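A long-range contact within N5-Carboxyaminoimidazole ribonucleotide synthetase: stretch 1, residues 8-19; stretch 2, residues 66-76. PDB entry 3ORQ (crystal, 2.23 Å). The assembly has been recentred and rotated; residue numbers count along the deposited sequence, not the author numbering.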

# COMPACT_ATOMS: atom_id res chain seq x y z
N LYS A 8 -15.70 -5.72 17.65
CA LYS A 8 -15.17 -6.26 16.40
C LYS A 8 -15.89 -5.57 15.26
O LYS A 8 -17.08 -5.80 15.05
CB LYS A 8 -15.31 -7.80 16.32
CG LYS A 8 -14.38 -8.53 17.33
CD LYS A 8 -14.54 -10.06 17.31
CE LYS A 8 -13.59 -10.69 18.36
NZ LYS A 8 -13.89 -12.09 18.80
N LEU A 9 -15.17 -4.69 14.56
CA LEU A 9 -15.77 -3.91 13.45
C LEU A 9 -15.47 -4.54 12.10
O LEU A 9 -14.31 -4.91 11.81
CB LEU A 9 -15.25 -2.46 13.44
CG LEU A 9 -15.50 -1.64 14.70
CD1 LEU A 9 -14.73 -0.35 14.57
CD2 LEU A 9 -17.01 -1.43 14.94
N LYS A 10 -16.50 -4.62 11.26
CA LYS A 10 -16.38 -5.23 9.94
C LYS A 10 -16.21 -4.17 8.88
O LYS A 10 -16.57 -2.99 9.09
CB LYS A 10 -17.62 -6.10 9.64
CG LYS A 10 -17.72 -7.37 10.58
CD LYS A 10 -19.06 -8.08 10.38
CE LYS A 10 -19.00 -9.54 10.78
NZ LYS A 10 -19.10 -9.71 12.24
N PHE A 11 -15.65 -4.58 7.74
CA PHE A 11 -15.42 -3.62 6.69
C PHE A 11 -16.71 -2.85 6.48
O PHE A 11 -17.81 -3.39 6.70
CB PHE A 11 -14.95 -4.31 5.38
CG PHE A 11 -15.98 -5.25 4.78
CD1 PHE A 11 -17.08 -4.75 4.08
CD2 PHE A 11 -15.84 -6.63 4.92
CE1 PHE A 11 -18.00 -5.62 3.51
CE2 PHE A 11 -16.76 -7.51 4.33
CZ PHE A 11 -17.82 -7.02 3.64
N GLY A 12 -16.58 -1.59 6.04
CA GLY A 12 -17.77 -0.74 5.90
C GLY A 12 -17.93 0.18 7.10
O GLY A 12 -18.58 1.21 7.00
N ALA A 13 -17.30 -0.16 8.23
CA ALA A 13 -17.39 0.73 9.39
C ALA A 13 -16.46 1.92 9.17
O ALA A 13 -15.62 1.91 8.24
CB ALA A 13 -17.00 -0.00 10.63
N THR A 14 -16.63 2.95 10.00
CA THR A 14 -15.86 4.17 9.88
C THR A 14 -14.82 4.38 10.98
O THR A 14 -15.11 4.30 12.17
CB THR A 14 -16.81 5.38 9.87
OG1 THR A 14 -17.74 5.24 8.78
CG2 THR A 14 -15.98 6.65 9.68
N ILE A 15 -13.61 4.72 10.57
CA ILE A 15 -12.53 4.93 11.49
C ILE A 15 -12.20 6.39 11.55
O ILE A 15 -12.00 7.03 10.52
CB ILE A 15 -11.27 4.12 11.05
CG1 ILE A 15 -11.59 2.61 11.02
CG2 ILE A 15 -10.08 4.43 11.95
CD1 ILE A 15 -10.37 1.70 10.58
N GLY A 16 -12.17 6.95 12.75
CA GLY A 16 -11.79 8.33 12.97
C GLY A 16 -10.32 8.45 13.33
O GLY A 16 -9.81 7.63 14.10
N ILE A 17 -9.64 9.44 12.74
CA ILE A 17 -8.22 9.67 13.01
C ILE A 17 -8.00 11.10 13.46
O ILE A 17 -8.27 12.06 12.73
CB ILE A 17 -7.30 9.43 11.77
CG1 ILE A 17 -7.40 7.98 11.26
CG2 ILE A 17 -5.84 9.67 12.13
CD1 ILE A 17 -6.51 7.77 9.96
N ILE A 18 -7.45 11.25 14.65
CA ILE A 18 -7.08 12.57 15.11
C ILE A 18 -5.64 12.83 14.69
O ILE A 18 -4.71 12.18 15.21
CB ILE A 18 -7.21 12.64 16.63
CG1 ILE A 18 -8.63 12.19 17.04
CG2 ILE A 18 -6.88 14.07 17.11
CD1 ILE A 18 -8.82 12.03 18.59
N GLY A 19 -5.46 13.77 13.76
CA GLY A 19 -4.12 14.06 13.21
C GLY A 19 -4.01 13.60 11.75
O GLY A 19 -4.28 12.43 11.44
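Stretch 2 (66-76) ALNQLGQKCDV

Stretch 2 enters as a helix that begins earlier in the chain and runs back over strand 14-18 of stretch 1. The two axes make an angle of 160°, nearly antiparallel, and approach to 8.2 Å. The chain then runs through Cys 74 and Asp 75, so that Val 76 comes in parallel to the strand, forming a bridge with Ile 15 (CA to CA, 5.2 Å).

Backbone hydrogen bonds fix this register. Thr 14 O accepts from Asp 75 N at 2.8 Å and, weakly, from Val 76 N at 3.4 Å, while Gly 16 N donates a hydrogen bond to Val 76 O at 2.9 Å. The carboxylate of Asp 75 adds a nearly straight bond, Thr 14 N to Asp 75 OD2 at 2.8 Å; its short side chain suits a place where it can accept from a backbone N. Just before Thr 14, the type II turn from Lys 10 to Ala 13 places Gly 12 at phi 98°, where a CB would jam against the preceding carbonyl.

A hollow lies at Gly 16. Cys 74 SG lies 3.2 Å from Gly 16 CA and Leu 70 CD1 4.0 Å from the same atom; a CB here would stand 2.6 Å from that sulfur, so the absence of a side chain lets Cys 74 SG settle onto the strand. The CA-to-CB bond of Thr 14 points toward stretch 2, and its small branched side chain occupies the space there, CG2 packing 3.5 Å from Lys 73 O and 4.0 Å from Cys 74 SG.

Farther along, the CA-to-CB bond of Ile 18 points sideways, but the end of the side chain comes nearer the helix, bringing CG1 to 3.7 Å from Leu 70 CD2 and CD1 to 4.0 Å from Leu 67 CD2. These branched aliphatic side chains pack closely, as suits a buried apolar contact. Val 76 receives similar apolar cover: its CG1 meets Ile 15 CG1 at 3.7 Å, and its CB meets Leu 9 CD1 at 3.6 Å.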

# COMPACT_ATOMS: atom_id res chain seq x y z
N ALA A 66 -15.59 19.83 17.69
CA ALA A 66 -15.11 19.11 16.51
C ALA A 66 -14.76 17.67 16.87
O ALA A 66 -15.12 16.76 16.12
CB ALA A 66 -13.93 19.80 15.93
N LEU A 67 -14.11 17.45 18.02
CA LEU A 67 -13.77 16.08 18.42
C LEU A 67 -15.06 15.27 18.62
O LEU A 67 -15.13 14.10 18.24
CB LEU A 67 -12.85 16.04 19.65
CG LEU A 67 -11.43 16.61 19.52
CD1 LEU A 67 -10.82 16.88 20.91
CD2 LEU A 67 -10.50 15.69 18.69
N ASN A 68 -16.11 15.90 19.17
CA ASN A 68 -17.38 15.23 19.27
C ASN A 68 -18.08 14.89 17.95
O ASN A 68 -18.65 13.80 17.80
CB ASN A 68 -18.31 15.94 20.22
CG ASN A 68 -18.19 15.40 21.62
OD1 ASN A 68 -18.88 14.43 21.98
ND2 ASN A 68 -17.28 16.00 22.43
N GLN A 69 -18.03 15.82 17.00
CA GLN A 69 -18.46 15.54 15.64
C GLN A 69 -17.69 14.35 15.04
O GLN A 69 -18.27 13.50 14.39
CB GLN A 69 -18.35 16.78 14.76
CG GLN A 69 -19.55 17.73 14.92
CD GLN A 69 -20.90 17.03 14.61
OE1 GLN A 69 -21.65 16.65 15.51
NE2 GLN A 69 -21.19 16.86 13.32
N LEU A 70 -16.39 14.28 15.30
CA LEU A 70 -15.62 13.14 14.87
C LEU A 70 -16.18 11.84 15.46
O LEU A 70 -16.40 10.86 14.74
CB LEU A 70 -14.15 13.30 15.23
CG LEU A 70 -13.28 12.12 14.77
CD1 LEU A 70 -13.21 12.07 13.24
CD2 LEU A 70 -11.92 12.29 15.32
N GLY A 71 -16.46 11.85 16.77
CA GLY A 71 -17.04 10.68 17.42
C GLY A 71 -18.41 10.32 16.92
O GLY A 71 -18.73 9.14 16.85
N GLN A 72 -19.24 11.31 16.59
CA GLN A 72 -20.56 11.05 16.04
C GLN A 72 -20.50 10.33 14.68
O GLN A 72 -21.42 9.61 14.32
CB GLN A 72 -21.37 12.35 15.89
CG GLN A 72 -22.01 12.88 17.18
CD GLN A 72 -23.16 11.98 17.68
OE1 GLN A 72 -24.14 11.77 16.95
NE2 GLN A 72 -23.04 11.46 18.91
N LYS A 73 -19.41 10.54 13.94
CA LYS A 73 -19.32 9.97 12.59
C LYS A 73 -18.65 8.59 12.53
O LYS A 73 -18.70 7.93 11.50
CB LYS A 73 -18.54 10.92 11.69
CG LYS A 73 -19.21 12.26 11.49
CD LYS A 73 -18.31 13.26 10.77
CE LYS A 73 -18.93 14.64 10.76
NZ LYS A 73 -20.20 14.60 10.00
N CYS A 74 -18.05 8.16 13.63
CA CYS A 74 -17.09 7.04 13.57
C CYS A 74 -17.52 5.90 14.45
O CYS A 74 -18.22 6.11 15.46
CB CYS A 74 -15.69 7.51 14.03
SG CYS A 74 -14.98 8.76 12.91
N ASP A 75 -17.09 4.70 14.10
CA ASP A 75 -17.36 3.52 14.94
C ASP A 75 -16.18 3.23 15.86
O ASP A 75 -16.32 2.51 16.87
CB ASP A 75 -17.66 2.32 14.06
CG ASP A 75 -18.84 2.56 13.16
OD1 ASP A 75 -19.97 2.67 13.67
OD2 ASP A 75 -18.66 2.68 11.94
N VAL A 76 -15.01 3.75 15.49
CA VAL A 76 -13.81 3.65 16.33
C VAL A 76 -12.98 4.90 16.12
O VAL A 76 -12.96 5.43 15.03
CB VAL A 76 -12.96 2.36 16.04
CG1 VAL A 76 -12.39 2.38 14.65
CG2 VAL A 76 -11.85 2.22 17.02